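Local coordinates for tegumental protein 20.8 kDa (PDB 5X2E), which binds calcium through an EF-hand loop in this calmodulin-like domain, one part of a longer tegumental-allergen-like protein of the liver fluke Clonorchis sinensis, at residues Leu61-Pro65 and Ala66-Asp70. Residues are numbered along the deposited sequence; the frame is centred on the assembly and turned at random.
Sequences LGLKP and AEIID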
ATOM      1  N   LEU A  61       3.825  -7.456   7.707  1.00 34.31           N
ATOM      2  CA  LEU A  61       4.901  -6.558   8.108  1.00 36.62           C
ATOM      3  C   LEU A  61       4.984  -6.341   9.621  1.00 38.44           C
ATOM      4  O   LEU A  61       5.896  -5.675  10.094  1.00 41.31           O
ATOM      5  CB  LEU A  61       4.733  -5.201   7.405  1.00 36.00           C
ATOM      6  CG  LEU A  61       4.892  -5.297   5.890  1.00 35.33           C
ATOM      7  CD1 LEU A  61       4.508  -3.992   5.207  1.00 35.67           C
ATOM      8  CD2 LEU A  61       6.325  -5.650   5.564  1.00 35.69           C
ATOM      9  N   GLY A  62       4.021  -6.866  10.374  1.00 37.96           N
ATOM     10  CA  GLY A  62       3.987  -6.642  11.817  1.00 38.09           C
ATOM     11  C   GLY A  62       3.489  -5.253  12.217  1.00 37.55           C
ATOM     12  O   GLY A  62       3.895  -4.727  13.252  1.00 39.75           O
ATOM     13  N   LEU A  63       2.619  -4.661  11.395  1.00 35.42           N
ATOM     14  CA  LEU A  63       2.004  -3.362  11.670  1.00 33.20           C
ATOM     15  C   LEU A  63       0.565  -3.558  12.133  1.00 34.33           C
ATOM     16  O   LEU A  63       0.017  -4.653  12.011  1.00 34.56           O
ATOM     17  CB  LEU A  63       2.051  -2.473  10.422  1.00 34.69           C
ATOM     18  CG  LEU A  63       3.428  -2.197   9.805  1.00 35.28           C
ATOM     19  CD1 LEU A  63       3.282  -1.590   8.399  1.00 37.11           C
ATOM     20  CD2 LEU A  63       4.287  -1.321  10.734  1.00 37.65           C
ATOM     21  N   LYS A  64      -0.051  -2.503  12.663  1.00 35.03           N
ATOM     22  CA  LYS A  64      -1.485  -2.537  12.940  1.00 35.48           C
ATOM     23  C   LYS A  64      -2.182  -1.582  11.981  1.00 32.50           C
ATOM     24  O   LYS A  64      -1.589  -0.589  11.583  1.00 32.29           O
ATOM     25  CB  LYS A  64      -1.769  -2.169  14.397  1.00 38.56           C
ATOM     26  CG  LYS A  64      -1.062  -3.095  15.382  1.00 44.29           C
ATOM     27  CD  LYS A  64      -1.198  -2.648  16.828  1.00 49.52           C
ATOM     28  CE  LYS A  64      -0.329  -3.507  17.756  1.00 53.39           C
ATOM     29  NZ  LYS A  64      -1.128  -4.397  18.651  1.00 55.22           N
ATOM     30  N   PRO A  65      -3.434  -1.887  11.587  1.00 30.23           N
ATOM     31  CA  PRO A  65      -4.183  -0.956  10.723  1.00 28.59           C
ATOM     32  C   PRO A  65      -4.242   0.454  11.322  1.00 27.57           C
ATOM     33  O   PRO A  65      -4.154   1.424  10.559  1.00 28.46           O
ATOM     34  CB  PRO A  65      -5.573  -1.605  10.634  1.00 29.17           C
ATOM     35  CG  PRO A  65      -5.255  -3.103  10.726  1.00 30.65           C
ATOM     36  CD  PRO A  65      -4.114  -3.189  11.715  1.00 31.38           C
ATOM     37  N   ALA A  66      -4.362   0.567  12.642  1.00 28.21           N
ATOM     38  CA  ALA A  66      -4.381   1.871  13.304  1.00 29.15           C
ATOM     39  C   ALA A  66      -3.188   2.767  12.923  1.00 27.97           C
ATOM     40  O   ALA A  66      -3.346   3.981  12.851  1.00 28.68           O
ATOM     41  CB  ALA A  66      -4.431   1.683  14.830  1.00 29.21           C
ATOM     42  N   GLU A  67      -2.021   2.180  12.642  1.00 29.54           N
ATOM     43  CA  GLU A  67      -0.826   2.967  12.254  1.00 30.52           C
ATOM     44  C   GLU A  67      -0.961   3.640  10.881  1.00 31.04           C
ATOM     45  O   GLU A  67      -0.550   4.793  10.685  1.00 30.97           O
ATOM     46  CB  GLU A  67       0.414   2.088  12.263  1.00 33.86           C
ATOM     47  CG  GLU A  67       0.812   1.649  13.627  1.00 36.38           C
ATOM     48  CD  GLU A  67       2.037   0.781  13.592  1.00 38.46           C
ATOM     49  OE1 GLU A  67       3.159   1.334  13.637  1.00 39.68           O
ATOM     50  OE2 GLU A  67       1.874  -0.456  13.520  1.00 39.87           O
ATOM     51  N   ILE A  68      -1.560   2.939   9.935  1.00 29.69           N
ATOM     52  CA  ILE A  68      -1.790   3.536   8.633  1.00 28.39           C
ATOM     53  C   ILE A  68      -2.864   4.601   8.765  1.00 26.91           C
ATOM     54  O   ILE A  68      -2.773   5.663   8.149  1.00 25.68           O
ATOM     55  CB  ILE A  68      -2.205   2.470   7.582  1.00 27.95           C
ATOM     56  CG1 ILE A  68      -0.977   1.842   6.923  1.00 30.52           C
ATOM     57  CG2 ILE A  68      -3.067   3.080   6.484  1.00 27.74           C
ATOM     58  CD1 ILE A  68      -0.168   1.015   7.858  1.00 32.12           C
ATOM     59  N   ILE A  69      -3.896   4.321   9.550  1.00 24.30           N
ATOM     60  CA  ILE A  69      -4.971   5.299   9.708  1.00 23.48           C
ATOM     61  C   ILE A  69      -4.450   6.605  10.328  1.00 23.96           C
ATOM     62  O   ILE A  69      -4.812   7.698   9.894  1.00 22.56           O
ATOM     63  CB  ILE A  69      -6.117   4.717  10.543  1.00 24.54           C
ATOM     64  CG1 ILE A  69      -6.776   3.545   9.800  1.00 26.31           C
ATOM     65  CG2 ILE A  69      -7.136   5.804  10.858  1.00 25.48           C
ATOM     66  CD1 ILE A  69      -7.729   2.765  10.684  1.00 27.24           C
ATOM     67  N   ASP A  70      -3.607   6.492  11.348  1.00 26.20           N
ATOM     68  CA  ASP A  70      -3.021   7.683  11.986  1.00 28.50           C
ATOM     69  C   ASP A  70      -2.247   8.477  10.968  1.00 27.10           C
ATOM     70  O   ASP A  70      -2.383   9.698  10.865  1.00 25.79           O
ATOM     71  CB  ASP A  70      -2.094   7.283  13.125  1.00 32.01           C
ATOM     72  CG  ASP A  70      -2.813   7.171  14.430  1.00 35.69           C
ATOM     73  OD1 ASP A  70      -3.917   7.728  14.538  1.00 36.95           O
ATOM     74  OD2 ASP A  70      -2.265   6.546  15.354  1.00 39.78           O
TER
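Just past Ala66, which follows Pro65 in the first turn of helix 65-79, where a proline ring lacking an N-H is well suited, Glu67 meets Lys64 and does most of the work, reaching back to it in two ways. Its backbone N donates to Lys64 O (3.0 Å), approaching from well above the carbonyl plane, while its carboxylate OE2 accepts the N-H of Lys64 at 2.9 Å and 163° through the anti lone pair. The carboxylate thus returns to the N-H of the very residue whose carbonyl takes the Glu67 N-H. CG of Glu67 lies beside its own backbone N (chi1 -68°) and the chain then runs extended, which carries OE2 back to Lys64; the Glu67 and Leu63 side chains cross at about a right angle, with OE2 3.7 Å from Leu63 CB. Ile68 N makes a weak bond to Pro65 O, whereas Ile69 N meets the same oxygen almost head-on at 3.1 Å, the i to i+4 bond that opens the regular helix. Ile68 turns inward against Leu54 of helix 54-61 and Ile4 and Val8 of helix 3-10, and Leu63 packs on Cys58, so the start of helix 65-79 is set against helices 54-61 and 3-10.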